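PDB 5GXX: glucanase from Clostridium thermocellum, which probably hydrolyses internal beta-1,4-glucosidic bonds of cellulose as a family 9 endoglucanase of the cellulosome. Local coordinates for residues 47-50 against 55-58; 223-228 against 263-268; 235-240 against 247-252; 459-464 against 483-488; 487-492 against 518-523. The protein carries 1 engineered substitution. All blocks are in the same frame, centred on the assembly; numbering follows the deposited sequence.

How the interactions relate
Interactions 1, 2 and 3 belong to the helical glycosyl hydrolase family 9 region, and interactions 4 and 5 to the beta-rich region that carries the cellulose-binding family. Interaction 1 is wholly buried and rests on backbone bonding. Interactions 2 and 3 lie nearer the periphery, with centres 8 Å apart, and Phe268 of interaction 2 packs on Glu238 and His249 of interaction 3. Interaction 2 is joined by a water, interaction 3 by a histidine bond to a carbonyl. Interactions 4 and 5 share Met487 and Asp488 on strand 481-488 and the same calcium ion. Their direct contacts are mainly apolar. The centres of interactions 2 and 5 are 85 Å apart.

Interaction 1: 47-50 against 55-58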
# COMPACT_ATOMS: atom_id res chain seq x y z
N GLY A 47 7.34 37.35 -14.41
CA GLY A 47 8.14 36.73 -15.46
C GLY A 47 7.40 35.56 -16.08
O GLY A 47 6.21 35.35 -15.82
N TRP A 48 8.10 34.80 -16.93
CA TRP A 48 7.47 33.71 -17.67
C TRP A 48 7.96 32.35 -17.24
O TRP A 48 9.18 32.19 -17.06
CB TRP A 48 7.76 33.79 -19.17
CG TRP A 48 7.22 35.01 -19.87
CD1 TRP A 48 5.97 35.58 -19.73
CD2 TRP A 48 7.91 35.80 -20.84
NE1 TRP A 48 5.84 36.67 -20.57
CE2 TRP A 48 7.03 36.84 -21.24
CE3 TRP A 48 9.19 35.74 -21.42
CZ2 TRP A 48 7.38 37.79 -22.20
CZ3 TRP A 48 9.54 36.70 -22.36
CH2 TRP A 48 8.64 37.71 -22.74
N TYR A 49 7.05 31.38 -17.17
CA TYR A 49 7.47 29.97 -17.17
C TYR A 49 8.11 29.69 -18.52
O TYR A 49 7.69 30.24 -19.55
CB TYR A 49 6.30 29.02 -16.92
CG TYR A 49 5.58 29.37 -15.64
CD1 TYR A 49 6.29 29.44 -14.45
CD2 TYR A 49 4.22 29.64 -15.63
CE1 TYR A 49 5.66 29.77 -13.26
CE2 TYR A 49 3.56 29.95 -14.45
CZ TYR A 49 4.29 30.01 -13.27
OH TYR A 49 3.64 30.39 -12.12
N ASP A 50 9.14 28.85 -18.53
CA ASP A 50 9.92 28.73 -19.76
C ASP A 50 9.19 28.07 -20.93
O ASP A 50 9.18 28.60 -22.06
CB ASP A 50 11.22 27.97 -19.48
CG ASP A 50 12.06 27.82 -20.72
OD1 ASP A 50 12.54 28.86 -21.24
OD2 ASP A 50 12.22 26.66 -21.18
N VAL A 55 9.52 26.25 -14.56
CA VAL A 55 10.79 26.86 -14.19
C VAL A 55 10.91 28.24 -14.82
O VAL A 55 10.48 28.44 -15.96
CB VAL A 55 11.98 25.99 -14.64
CG1 VAL A 55 13.31 26.60 -14.15
CG2 VAL A 55 11.84 24.58 -14.11
N LYS A 56 11.49 29.19 -14.09
CA LYS A 56 11.91 30.47 -14.65
C LYS A 56 13.42 30.35 -14.93
O LYS A 56 14.26 30.35 -14.02
CB LYS A 56 11.53 31.64 -13.72
CG LYS A 56 10.07 31.68 -13.30
CD LYS A 56 9.80 32.89 -12.41
CE LYS A 56 8.44 32.79 -11.77
NZ LYS A 56 8.26 33.97 -10.89
N PHE A 57 13.75 30.19 -16.20
CA PHE A 57 15.13 30.06 -16.66
C PHE A 57 15.54 31.39 -17.29
O PHE A 57 15.11 31.69 -18.40
CB PHE A 57 15.30 28.99 -17.74
CG PHE A 57 15.31 27.56 -17.23
CD1 PHE A 57 16.36 27.09 -16.46
CD2 PHE A 57 14.35 26.65 -17.66
CE1 PHE A 57 16.40 25.75 -16.07
CE2 PHE A 57 14.37 25.31 -17.27
CZ PHE A 57 15.41 24.85 -16.47
N ASN A 58 16.34 32.20 -16.60
CA ASN A 58 16.54 33.57 -17.04
C ASN A 58 17.25 33.75 -18.38
O ASN A 58 17.05 34.77 -19.02
CB ASN A 58 17.31 34.40 -16.00
CG ASN A 58 16.46 34.84 -14.82
OD1 ASN A 58 15.52 34.14 -14.43
ND2 ASN A 58 16.78 36.01 -14.26
O HOH W 1 11.66 31.07 -18.03
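Asp50 N donates to Val55 O at 2.9 Å, the one direct hydrogen bond between 47-50 and 55-58. The same carbonyl takes a CA-H...O contact from Tyr49 CA at 3.6 Å. A water donates to Trp48 O at 2.9 Å and accepts from Phe57 N at 2.9 Å.

The side chains meet by van der Waals contact, chiefly through their carbon atoms. Asp50 CB sits in the plane of the Phe57 ring, at its edge, 3.9 Å from Phe57 CD2. The Asp50 carboxylate stands perpendicular to that ring, and its OD2 is hydrogen-bonded to Tyr191 OH. Within 55-58, Val55 CG1 lies over the centre of one Phe57 face, 3.4 Å above the plane. Lys56 CG passes Trp48 O at 3.9 Å. Its extended chain lets NZ hydrogen-bond the carbonyls of Gly46 and Val44.

Asp50 opens the Asp-Ala-Gly-Asp sequence characteristic of family 9. The Phe57 side chain lies about 4 Å from a bound Tris, consistent with a place near the active-site pocket.

Strand 56-57 is an edge strand, next to strand 108-112. It leads into helix 58-75, with Phe57 at the N-cap position. Trp48 packs on that helix.

Interaction 2: 223-228 against 263-268; sequences SYTPKL and EEYHKF. Engineered in segment 223-228: Thr225 (natural residue Ile).
This contact joins the C-terminal end of helix 215-224, with the 3-10 turn that follows it, to the start of helix 263-276, in the helical (alpha/alpha)6 barrel expected of family 9. It is small, burying 70 Å² in all, and a water does most of the joining. Thr225, an engineered residue in place of the natural Ile, faces Glu264 and Tyr265. Its methyl CG2 lies at the edge of the Tyr265 ring, near the ring plane, 4.3 Å from Tyr265 CE1.

Thr225 OG1 and Glu264 OE2 are 4.4 Å apart. The water between them lies 2.7 Å from Thr225 OG1. It donates to Glu264 OE2 at 2.5 Å and to Tyr265 OH at 2.7 Å. Three side chains therefore hold one water. Glu222 also binds this cluster: its OE2 is hydrogen-bonded to Tyr265 OH, and its backbone O is hydrogen-bonded to Thr225 OG1.

The Tyr265 ring is supported from its own helix. Glu264 CG lies over the centre of one face, 3.7 Å above the plane. With chi1 at 74°, Glu264 CG sits between its backbone N and carbonyl carbon, and the chain then extends toward the water.

Tyr265 also packs on helix 249-260, through Met253, Ala257 and Thr260. Tyr224 packs on helix 198-212. The water-bridged cluster thus lies among successive helices of the catalytic region.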
# COMPACT_ATOMS: atom_id res chain seq x y z
N SER A 223 35.60 45.03 -29.77
CA SER A 223 36.65 44.32 -29.05
C SER A 223 36.33 42.85 -28.76
O SER A 223 37.23 42.04 -28.50
CB SER A 223 36.98 45.05 -27.74
OG SER A 223 36.17 44.62 -26.66
N TYR A 224 35.05 42.49 -28.78
CA TYR A 224 34.66 41.12 -28.47
C TYR A 224 34.72 40.18 -29.67
O TYR A 224 34.79 38.97 -29.49
CB TYR A 224 33.25 41.05 -27.88
CG TYR A 224 33.04 41.83 -26.60
CD1 TYR A 224 33.84 41.60 -25.48
CD2 TYR A 224 32.03 42.77 -26.51
CE1 TYR A 224 33.64 42.32 -24.31
CE2 TYR A 224 31.82 43.49 -25.33
CZ TYR A 224 32.63 43.26 -24.24
OH TYR A 224 32.40 43.98 -23.08
N THR A 225 34.70 40.73 -30.88
CA THR A 225 34.60 39.88 -32.07
C THR A 225 35.72 38.85 -32.23
O THR A 225 35.44 37.71 -32.58
CB THR A 225 34.33 40.65 -33.39
OG1 THR A 225 35.38 41.59 -33.64
CG2 THR A 225 33.00 41.38 -33.32
N PRO A 226 36.98 39.21 -31.92
CA PRO A 226 38.06 38.22 -31.99
C PRO A 226 37.98 37.09 -30.96
O PRO A 226 38.66 36.08 -31.12
CB PRO A 226 39.32 39.05 -31.76
CG PRO A 226 38.92 40.42 -32.19
CD PRO A 226 37.54 40.55 -31.66
N LYS A 227 37.16 37.27 -29.93
CA LYS A 227 36.93 36.26 -28.89
C LYS A 227 35.79 35.28 -29.21
O LYS A 227 35.59 34.27 -28.53
CB LYS A 227 36.64 36.96 -27.55
CG LYS A 227 37.70 38.00 -27.16
CD LYS A 227 39.07 37.37 -26.93
CE LYS A 227 39.09 36.42 -25.73
NZ LYS A 227 40.47 35.90 -25.48
N LEU A 228 35.04 35.58 -30.26
CA LEU A 228 33.95 34.69 -30.64
C LEU A 228 34.52 33.39 -31.17
O LEU A 228 35.64 33.35 -31.69
CB LEU A 228 33.07 35.34 -31.72
CG LEU A 228 32.35 36.62 -31.32
CD1 LEU A 228 31.75 37.28 -32.55
CD2 LEU A 228 31.30 36.39 -30.25
N GLU A 263 32.59 46.36 -43.76
CA GLU A 263 32.48 45.22 -44.67
C GLU A 263 32.64 43.88 -43.95
O GLU A 263 32.02 42.89 -44.35
CB GLU A 263 33.49 45.38 -45.82
CG GLU A 263 33.67 44.17 -46.72
CD GLU A 263 32.46 43.85 -47.58
OE1 GLU A 263 31.48 44.64 -47.60
OE2 GLU A 263 32.50 42.79 -48.24
N GLU A 264 33.44 43.84 -42.89
CA GLU A 264 33.59 42.61 -42.11
C GLU A 264 32.25 42.07 -41.60
O GLU A 264 32.05 40.86 -41.55
CB GLU A 264 34.59 42.79 -40.96
CG GLU A 264 34.08 43.63 -39.80
CD GLU A 264 35.14 43.90 -38.77
OE1 GLU A 264 36.05 44.72 -39.05
OE2 GLU A 264 35.07 43.33 -37.66
N TYR A 265 31.34 42.97 -41.23
CA TYR A 265 30.04 42.57 -40.68
C TYR A 265 29.11 42.14 -41.81
O TYR A 265 28.28 41.24 -41.63
CB TYR A 265 29.41 43.69 -39.85
CG TYR A 265 30.31 44.11 -38.71
CD1 TYR A 265 30.70 43.19 -37.74
CD2 TYR A 265 30.79 45.42 -38.60
CE1 TYR A 265 31.53 43.54 -36.70
CE2 TYR A 265 31.64 45.78 -37.56
CZ TYR A 265 32.00 44.83 -36.62
OH TYR A 265 32.84 45.14 -35.57
N HIS A 266 29.24 42.78 -42.96
CA HIS A 266 28.45 42.42 -44.14
C HIS A 266 28.88 41.08 -44.71
O HIS A 266 28.03 40.24 -45.04
CB HIS A 266 28.50 43.52 -45.21
CG HIS A 266 27.62 44.69 -44.89
ND1 HIS A 266 26.25 44.63 -44.99
CD2 HIS A 266 27.91 45.94 -44.45
CE1 HIS A 266 25.73 45.79 -44.64
NE2 HIS A 266 26.72 46.60 -44.30
N LYS A 267 30.18 40.85 -44.76
CA LYS A 267 30.72 39.57 -45.18
C LYS A 267 30.20 38.44 -44.30
O LYS A 267 29.78 37.40 -44.83
CB LYS A 267 32.25 39.57 -45.17
CG LYS A 267 32.90 38.23 -45.49
CD LYS A 267 34.41 38.35 -45.61
CE LYS A 267 35.02 37.01 -46.00
NZ LYS A 267 36.43 37.17 -46.46
N PHE A 268 30.25 38.66 -42.98
CA PHE A 268 29.73 37.67 -42.04
C PHE A 268 28.24 37.40 -42.25
O PHE A 268 27.85 36.23 -42.34
CB PHE A 268 29.98 38.04 -40.57
CG PHE A 268 29.34 37.06 -39.63
CD1 PHE A 268 30.02 35.91 -39.26
CD2 PHE A 268 28.02 37.22 -39.22
CE1 PHE A 268 29.42 34.97 -38.43
CE2 PHE A 268 27.41 36.29 -38.39
CZ PHE A 268 28.12 35.16 -38.00
O HOH W 2 35.11 43.72 -35.23

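Interaction 3: 235-240 against 247-252; sequences TDIEYQ and DCHYGA
The His249 ring has the Glu238 carbonyl and Asp247 OD1 at its edge and Tyr250, its chain neighbour, over one face. Tyr250 CD1 lies 3.8 Å above the imidazole plane, offset toward the rim. The Tyr250 ring has Tyr239 CA and Asp247 O at its edge, in plane, and His249 CE1 over one face, also offset toward the rim.

His249 NE2 donates to Glu238 O at 2.8 Å, with 163° at the hydrogen and the acceptor in the ring plane. ND1 donates to Asp247 OD1 at 2.6 Å, on the syn side of the carboxylate. The backbone N of His249 reaches the same oxygen from the anti side, closing an Asx turn. These bonds fix the ring rotation. A chi1 of 81° puts CG between the backbone N and the carbonyl carbon, which lets ND1 turn back to Asp247.

Ile237 CG2 comes within 3.6 Å of His249 NE2. Glu238 CG lies 3.7 Å from Tyr250 OH. A water lies 2.6 Å from Glu238 OE1 and 2.7 Å from Asp247 OD2, between the two carboxylates.

Helix 249-260 follows. Asp247, next to calcium ligand Asp246, packs on helix 198-212. Ile237 and Tyr239 pack on helix 263-276.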
# COMPACT_ATOMS: atom_id res chain seq x y z
N THR A 235 39.46 30.38 -39.57
CA THR A 235 39.59 31.67 -38.90
C THR A 235 38.31 32.51 -38.98
O THR A 235 38.23 33.58 -38.37
CB THR A 235 40.77 32.49 -39.47
OG1 THR A 235 40.47 32.87 -40.82
CG2 THR A 235 42.05 31.66 -39.45
N ASP A 236 37.33 32.04 -39.74
CA ASP A 236 36.03 32.70 -39.79
C ASP A 236 35.31 32.57 -38.45
O ASP A 236 35.40 31.54 -37.78
CB ASP A 236 35.15 32.05 -40.86
CG ASP A 236 35.66 32.26 -42.28
OD1 ASP A 236 36.30 33.29 -42.58
OD2 ASP A 236 35.37 31.38 -43.12
N ILE A 237 34.56 33.61 -38.09
CA ILE A 237 33.67 33.58 -36.94
C ILE A 237 32.60 32.52 -37.24
O ILE A 237 32.16 32.40 -38.39
CB ILE A 237 33.06 34.97 -36.67
CG1 ILE A 237 34.17 35.93 -36.19
CG2 ILE A 237 31.94 34.90 -35.63
CD1 ILE A 237 33.86 37.39 -36.37
N GLU A 238 32.22 31.75 -36.23
CA GLU A 238 31.24 30.68 -36.41
C GLU A 238 29.97 31.20 -37.10
O GLU A 238 29.41 32.23 -36.69
CB GLU A 238 30.92 30.00 -35.08
CG GLU A 238 29.81 28.95 -35.21
CD GLU A 238 29.57 28.15 -33.93
OE1 GLU A 238 29.99 28.63 -32.84
OE2 GLU A 238 28.95 27.07 -34.02
N TYR A 239 29.52 30.51 -38.15
CA TYR A 239 28.30 30.92 -38.85
C TYR A 239 27.27 29.82 -39.11
O TYR A 239 26.14 30.14 -39.48
CB TYR A 239 28.64 31.60 -40.18
CG TYR A 239 29.30 30.71 -41.20
CD1 TYR A 239 30.68 30.45 -41.14
CD2 TYR A 239 28.57 30.12 -42.23
CE1 TYR A 239 31.28 29.61 -42.06
CE2 TYR A 239 29.17 29.28 -43.16
CZ TYR A 239 30.54 29.05 -43.07
OH TYR A 239 31.14 28.23 -43.99
N GLN A 240 27.66 28.56 -38.90
CA GLN A 240 26.83 27.39 -39.23
C GLN A 240 25.96 26.97 -38.04
O GLN A 240 26.06 25.84 -37.53
CB GLN A 240 27.71 26.24 -39.73
CG GLN A 240 28.52 26.57 -40.97
CD GLN A 240 29.30 25.38 -41.49
OE1 GLN A 240 29.16 24.25 -41.01
NE2 GLN A 240 30.14 25.64 -42.49
N ASP A 247 23.25 31.92 -28.03
CA ASP A 247 24.19 32.59 -28.91
C ASP A 247 23.53 33.57 -29.87
O ASP A 247 22.94 33.19 -30.89
CB ASP A 247 25.01 31.55 -29.66
CG ASP A 247 26.20 32.14 -30.39
OD1 ASP A 247 26.35 33.39 -30.42
OD2 ASP A 247 26.96 31.33 -30.96
N CYS A 248 23.66 34.85 -29.53
CA CYS A 248 23.10 35.96 -30.28
C CYS A 248 24.13 36.70 -31.13
O CYS A 248 23.85 37.79 -31.62
CB CYS A 248 22.40 36.93 -29.32
SG CYS A 248 20.84 36.34 -28.65
N HIS A 249 25.33 36.15 -31.33
CA HIS A 249 26.33 36.87 -32.13
C HIS A 249 25.89 37.09 -33.56
O HIS A 249 26.24 38.10 -34.16
CB HIS A 249 27.78 36.35 -32.07
CG HIS A 249 28.07 35.17 -32.94
ND1 HIS A 249 27.89 33.88 -32.50
CD2 HIS A 249 28.61 35.07 -34.18
CE1 HIS A 249 28.28 33.04 -33.45
NE2 HIS A 249 28.70 33.74 -34.49
N TYR A 250 25.11 36.14 -34.08
CA TYR A 250 24.60 36.20 -35.46
C TYR A 250 23.84 37.50 -35.68
O TYR A 250 24.15 38.27 -36.60
CB TYR A 250 23.70 34.98 -35.77
CG TYR A 250 24.40 33.69 -35.38
CD1 TYR A 250 25.30 33.09 -36.25
CD2 TYR A 250 24.20 33.10 -34.13
CE1 TYR A 250 25.97 31.93 -35.90
CE2 TYR A 250 24.88 31.95 -33.77
CZ TYR A 250 25.77 31.37 -34.65
OH TYR A 250 26.47 30.24 -34.30
N GLY A 251 22.85 37.76 -34.84
CA GLY A 251 22.04 38.97 -34.92
C GLY A 251 22.86 40.21 -34.60
O GLY A 251 22.64 41.26 -35.21
N ALA A 252 23.80 40.09 -33.66
CA ALA A 252 24.65 41.23 -33.33
C ALA A 252 25.49 41.69 -34.52
O ALA A 252 25.66 42.89 -34.72
CB ALA A 252 25.52 40.93 -32.12
O HOH W 3 29.61 30.70 -31.26

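Interaction 4: 459-464 against 483-488; sequences HFTEIK and YNYYMD. With CA (calcium ion), chain D.
This is packing between the two sheets of a beta sandwich, as in cellulose-binding modules of this kind. Strand 460-469 belongs to one sheet and strand 481-488 to the other. Their backbones stay well apart, with Ile463 CA and Tyr485 CA 9.5 Å from each other. The Tyr485 side chain spans much of that gap.

Its CG is anti to the backbone N, at chi1 -175°, and the ring projects toward Ile463 and Thr461. Ile463 comes from the opposite direction. Its CG1 meets the ring obliquely, 3.7 Å from Tyr485 CE2, and its CD1 lies 3.9 Å from Tyr485 OH. The methyl CG2 of Thr461 reaches the same phenol oxygen at 3.7 Å.

The phenol also has a polar partner. A water in the plane of the Tyr485 ring lies at its edge, 2.6 Å from Tyr485 OH. The same water is 3.2 Å from Thr461 OG1, a longer link. Thr461 OG1 is also hydrogen-bonded to Trp565 NE1. Thr461 thus offers its methyl to the phenol and its hydroxyl to water and indole.

Farther along strand 481-488, Asp488 O binds a calcium ion at 2.3 Å.

The interface continues through strand 549-557, which pairs with strand 460-469. Its Ile556 touches both Tyr485 and Met487, and its Phe554 touches Ile463. Ile530 of strand 527-534, next to strand 481-488, also packs on Tyr485.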
# COMPACT_ATOMS: atom_id res chain seq x y z
N HIS A 459 -31.54 -2.23 7.11
CA HIS A 459 -31.53 -1.18 8.12
C HIS A 459 -30.50 -0.07 7.96
O HIS A 459 -30.43 0.80 8.82
CB HIS A 459 -31.48 -1.76 9.54
CG HIS A 459 -30.17 -2.39 9.88
ND1 HIS A 459 -29.24 -1.77 10.69
CD2 HIS A 459 -29.64 -3.59 9.55
CE1 HIS A 459 -28.20 -2.56 10.84
NE2 HIS A 459 -28.41 -3.67 10.15
N PHE A 460 -29.72 -0.07 6.88
CA PHE A 460 -28.79 1.04 6.62
C PHE A 460 -28.46 1.26 5.14
O PHE A 460 -28.63 0.37 4.30
CB PHE A 460 -27.49 0.87 7.43
CG PHE A 460 -26.62 -0.27 6.99
CD1 PHE A 460 -25.87 -0.19 5.82
CD2 PHE A 460 -26.49 -1.40 7.80
CE1 PHE A 460 -25.07 -1.24 5.43
CE2 PHE A 460 -25.66 -2.45 7.42
CZ PHE A 460 -24.95 -2.37 6.24
N THR A 461 -27.98 2.48 4.85
CA THR A 461 -27.33 2.80 3.58
C THR A 461 -25.87 3.13 3.88
O THR A 461 -25.60 3.90 4.79
CB THR A 461 -27.98 4.04 2.95
OG1 THR A 461 -29.31 3.71 2.52
CG2 THR A 461 -27.20 4.52 1.72
N GLU A 462 -24.93 2.57 3.11
CA GLU A 462 -23.54 2.94 3.27
C GLU A 462 -23.04 3.46 1.93
O GLU A 462 -23.16 2.78 0.90
CB GLU A 462 -22.70 1.75 3.73
CG GLU A 462 -21.27 2.12 4.03
CD GLU A 462 -20.50 0.94 4.60
OE1 GLU A 462 -20.56 0.72 5.83
OE2 GLU A 462 -19.86 0.24 3.79
N ILE A 463 -22.47 4.66 1.97
CA ILE A 463 -22.04 5.38 0.77
C ILE A 463 -20.52 5.47 0.73
O ILE A 463 -19.89 5.76 1.75
CB ILE A 463 -22.62 6.82 0.77
CG1 ILE A 463 -24.16 6.84 0.77
CG2 ILE A 463 -22.11 7.62 -0.43
CD1 ILE A 463 -24.80 6.08 -0.36
N LYS A 464 -19.93 5.20 -0.44
CA LYS A 464 -18.56 5.60 -0.72
C LYS A 464 -18.63 6.89 -1.53
O LYS A 464 -19.28 6.95 -2.58
CB LYS A 464 -17.81 4.50 -1.48
CG LYS A 464 -16.43 4.90 -1.94
CD LYS A 464 -15.83 3.79 -2.79
CE LYS A 464 -14.51 4.18 -3.41
NZ LYS A 464 -13.88 3.00 -4.08
N TYR A 483 -20.04 18.85 1.21
CA TYR A 483 -21.14 18.36 0.40
C TYR A 483 -22.23 17.79 1.30
O TYR A 483 -21.97 17.44 2.46
CB TYR A 483 -20.66 17.33 -0.64
CG TYR A 483 -20.05 16.06 -0.08
CD1 TYR A 483 -20.86 15.01 0.33
CD2 TYR A 483 -18.67 15.91 0.01
CE1 TYR A 483 -20.31 13.83 0.81
CE2 TYR A 483 -18.10 14.72 0.47
CZ TYR A 483 -18.94 13.70 0.88
OH TYR A 483 -18.41 12.52 1.37
N ASN A 484 -23.44 17.71 0.76
CA ASN A 484 -24.58 17.24 1.54
C ASN A 484 -25.18 15.95 1.00
O ASN A 484 -25.22 15.73 -0.22
CB ASN A 484 -25.66 18.33 1.56
CG ASN A 484 -25.23 19.60 2.26
OD1 ASN A 484 -24.23 19.64 2.98
ND2 ASN A 484 -26.02 20.66 2.08
N TYR A 485 -25.62 15.08 1.92
CA TYR A 485 -26.34 13.86 1.57
C TYR A 485 -27.76 13.97 2.15
O TYR A 485 -27.93 13.99 3.37
CB TYR A 485 -25.65 12.61 2.13
CG TYR A 485 -26.32 11.33 1.68
CD1 TYR A 485 -27.36 10.76 2.41
CD2 TYR A 485 -25.91 10.69 0.50
CE1 TYR A 485 -28.00 9.60 1.97
CE2 TYR A 485 -26.54 9.52 0.07
CZ TYR A 485 -27.58 8.99 0.80
OH TYR A 485 -28.16 7.84 0.31
N TYR A 486 -28.75 14.06 1.27
CA TYR A 486 -30.14 14.29 1.65
C TYR A 486 -30.98 13.02 1.65
O TYR A 486 -30.90 12.20 0.74
CB TYR A 486 -30.81 15.28 0.68
CG TYR A 486 -30.18 16.64 0.59
CD1 TYR A 486 -30.55 17.65 1.48
CD2 TYR A 486 -29.26 16.93 -0.40
CE1 TYR A 486 -29.99 18.92 1.39
CE2 TYR A 486 -28.70 18.20 -0.50
CZ TYR A 486 -29.07 19.18 0.40
OH TYR A 486 -28.50 20.44 0.30
N MET A 487 -31.83 12.93 2.67
CA MET A 487 -32.71 11.78 2.89
C MET A 487 -34.13 12.24 3.15
O MET A 487 -34.35 13.34 3.66
CB MET A 487 -32.25 11.02 4.14
CG MET A 487 -30.81 10.57 4.09
SD MET A 487 -30.23 10.22 5.75
CE MET A 487 -29.62 11.83 6.28
N ASP A 488 -35.09 11.36 2.85
CA ASP A 488 -36.47 11.53 3.27
C ASP A 488 -36.70 10.52 4.40
O ASP A 488 -36.55 9.32 4.21
CB ASP A 488 -37.41 11.26 2.08
CG ASP A 488 -38.87 11.53 2.41
OD1 ASP A 488 -39.25 11.46 3.59
OD2 ASP A 488 -39.64 11.81 1.46
CA CA D . -35.98 7.32 3.18
O HOH W 4 -29.89 6.80 2.02
O HOH W 5 -33.95 6.96 4.37

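Interaction 5: 487-492 against 518-523; sequences MDLTEV and SPITHL. With CA (calcium ion), chain D.
Met487 begins the contact with its terminal methyl, CE, which lies 4.2 Å from Ile520 CG2. The Met487 chain bends at chi3, -88°, and this turns CE toward the isoleucine. The two side chains cross at about a right angle.

Asp488 turns its backbone O to the calcium ion, while its carboxylate serves the chain. Its OD1 accepts from Thr490 N at 2.9 Å, and this bond closes an Asx turn. Thr490 OG1 adds a second bond to Asp488 OD1 at 2.6 Å, on the syn lone pair. Leu489, at the N-cap position, adds a second apolar contact: its CD1 is 4.3 Å from Ile520 CG2. Ile520 CG2 thus meets both Met487 and Leu489.

Glu491 grips the calcium ion with both carboxylate oxygens, unevenly, at 2.3 Å for OE2 and 2.8 Å for OE1. Its chain bends at chi2, -85°, which folds the carboxylate back to the ion. A water also binds the metal. Asp566, Asn569 and Asp570 complete the site.

Ile520 also packs on Tyr528 and Ile530 of strand 527-534. The contact bridges, across that strand, the end of strand 481-488 and the irregular part of 515-524, beside a calcium site built where a strand turns into a short helix.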
# COMPACT_ATOMS: atom_id res chain seq x y z
N MET A 487 -31.83 12.93 2.67
CA MET A 487 -32.71 11.78 2.89
C MET A 487 -34.13 12.24 3.15
O MET A 487 -34.35 13.34 3.66
CB MET A 487 -32.25 11.02 4.14
CG MET A 487 -30.81 10.57 4.09
SD MET A 487 -30.23 10.22 5.75
CE MET A 487 -29.62 11.83 6.28
N ASP A 488 -35.09 11.36 2.85
CA ASP A 488 -36.47 11.53 3.27
C ASP A 488 -36.70 10.52 4.40
O ASP A 488 -36.55 9.32 4.21
CB ASP A 488 -37.41 11.26 2.08
CG ASP A 488 -38.87 11.53 2.41
OD1 ASP A 488 -39.25 11.46 3.59
OD2 ASP A 488 -39.64 11.81 1.46
N LEU A 489 -37.03 11.04 5.58
CA LEU A 489 -37.19 10.20 6.76
C LEU A 489 -38.66 9.91 7.08
O LEU A 489 -38.98 9.51 8.20
CB LEU A 489 -36.48 10.82 7.96
CG LEU A 489 -34.95 10.99 7.86
CD1 LEU A 489 -34.40 11.45 9.21
CD2 LEU A 489 -34.24 9.74 7.40
N THR A 490 -39.53 10.08 6.09
CA THR A 490 -40.96 9.80 6.27
C THR A 490 -41.22 8.40 6.83
O THR A 490 -42.01 8.26 7.76
CB THR A 490 -41.77 9.97 4.96
OG1 THR A 490 -41.69 11.33 4.53
CG2 THR A 490 -43.25 9.63 5.17
N GLU A 491 -40.56 7.39 6.26
CA GLU A 491 -40.75 6.00 6.67
C GLU A 491 -40.25 5.70 8.08
O GLU A 491 -40.69 4.73 8.71
CB GLU A 491 -40.12 5.04 5.66
CG GLU A 491 -38.60 4.92 5.72
CD GLU A 491 -37.86 5.98 4.92
OE1 GLU A 491 -38.51 6.84 4.29
OE2 GLU A 491 -36.61 5.93 4.93
N VAL A 492 -39.33 6.52 8.57
CA VAL A 492 -38.78 6.38 9.91
C VAL A 492 -39.87 6.78 10.90
O VAL A 492 -40.19 6.03 11.82
CB VAL A 492 -37.54 7.27 10.10
CG1 VAL A 492 -37.03 7.21 11.54
CG2 VAL A 492 -36.45 6.86 9.13
N SER A 518 -21.71 16.32 10.00
CA SER A 518 -22.66 16.97 10.89
C SER A 518 -23.64 15.93 11.44
O SER A 518 -23.78 14.85 10.87
CB SER A 518 -23.45 18.03 10.13
OG SER A 518 -24.41 17.43 9.27
N PRO A 519 -24.34 16.28 12.54
CA PRO A 519 -25.50 15.48 12.91
C PRO A 519 -26.56 15.58 11.82
O PRO A 519 -26.47 16.46 10.95
CB PRO A 519 -26.00 16.12 14.22
CG PRO A 519 -24.91 17.05 14.67
CD PRO A 519 -24.12 17.42 13.45
N ILE A 520 -27.53 14.68 11.82
CA ILE A 520 -28.62 14.71 10.84
C ILE A 520 -29.47 15.95 11.11
O ILE A 520 -29.90 16.17 12.24
CB ILE A 520 -29.46 13.41 10.92
CG1 ILE A 520 -28.56 12.21 10.60
CG2 ILE A 520 -30.66 13.48 9.99
CD1 ILE A 520 -29.18 10.87 11.00
N THR A 521 -29.66 16.75 10.06
CA THR A 521 -30.17 18.11 10.16
C THR A 521 -31.42 18.28 9.32
O THR A 521 -31.48 17.82 8.18
CB THR A 521 -29.08 19.09 9.68
OG1 THR A 521 -27.94 18.94 10.55
CG2 THR A 521 -29.55 20.54 9.76
N HIS A 522 -32.42 18.93 9.91
CA HIS A 522 -33.67 19.17 9.21
C HIS A 522 -33.51 20.22 8.11
O HIS A 522 -32.93 21.27 8.34
CB HIS A 522 -34.76 19.60 10.20
CG HIS A 522 -36.12 19.69 9.59
ND1 HIS A 522 -36.88 20.84 9.63
CD2 HIS A 522 -36.86 18.77 8.92
CE1 HIS A 522 -38.04 20.62 9.02
NE2 HIS A 522 -38.05 19.37 8.58
N LEU A 523 -34.01 19.90 6.92
CA LEU A 523 -34.15 20.88 5.85
C LEU A 523 -35.58 21.43 5.87
O LEU A 523 -35.83 22.52 6.40
CB LEU A 523 -33.80 20.26 4.50
CG LEU A 523 -33.62 21.20 3.30
CD1 LEU A 523 -32.38 22.08 3.45
CD2 LEU A 523 -33.58 20.43 1.99
CA CA D . -35.98 7.32 3.18
O HOH W 5 -33.95 6.96 4.37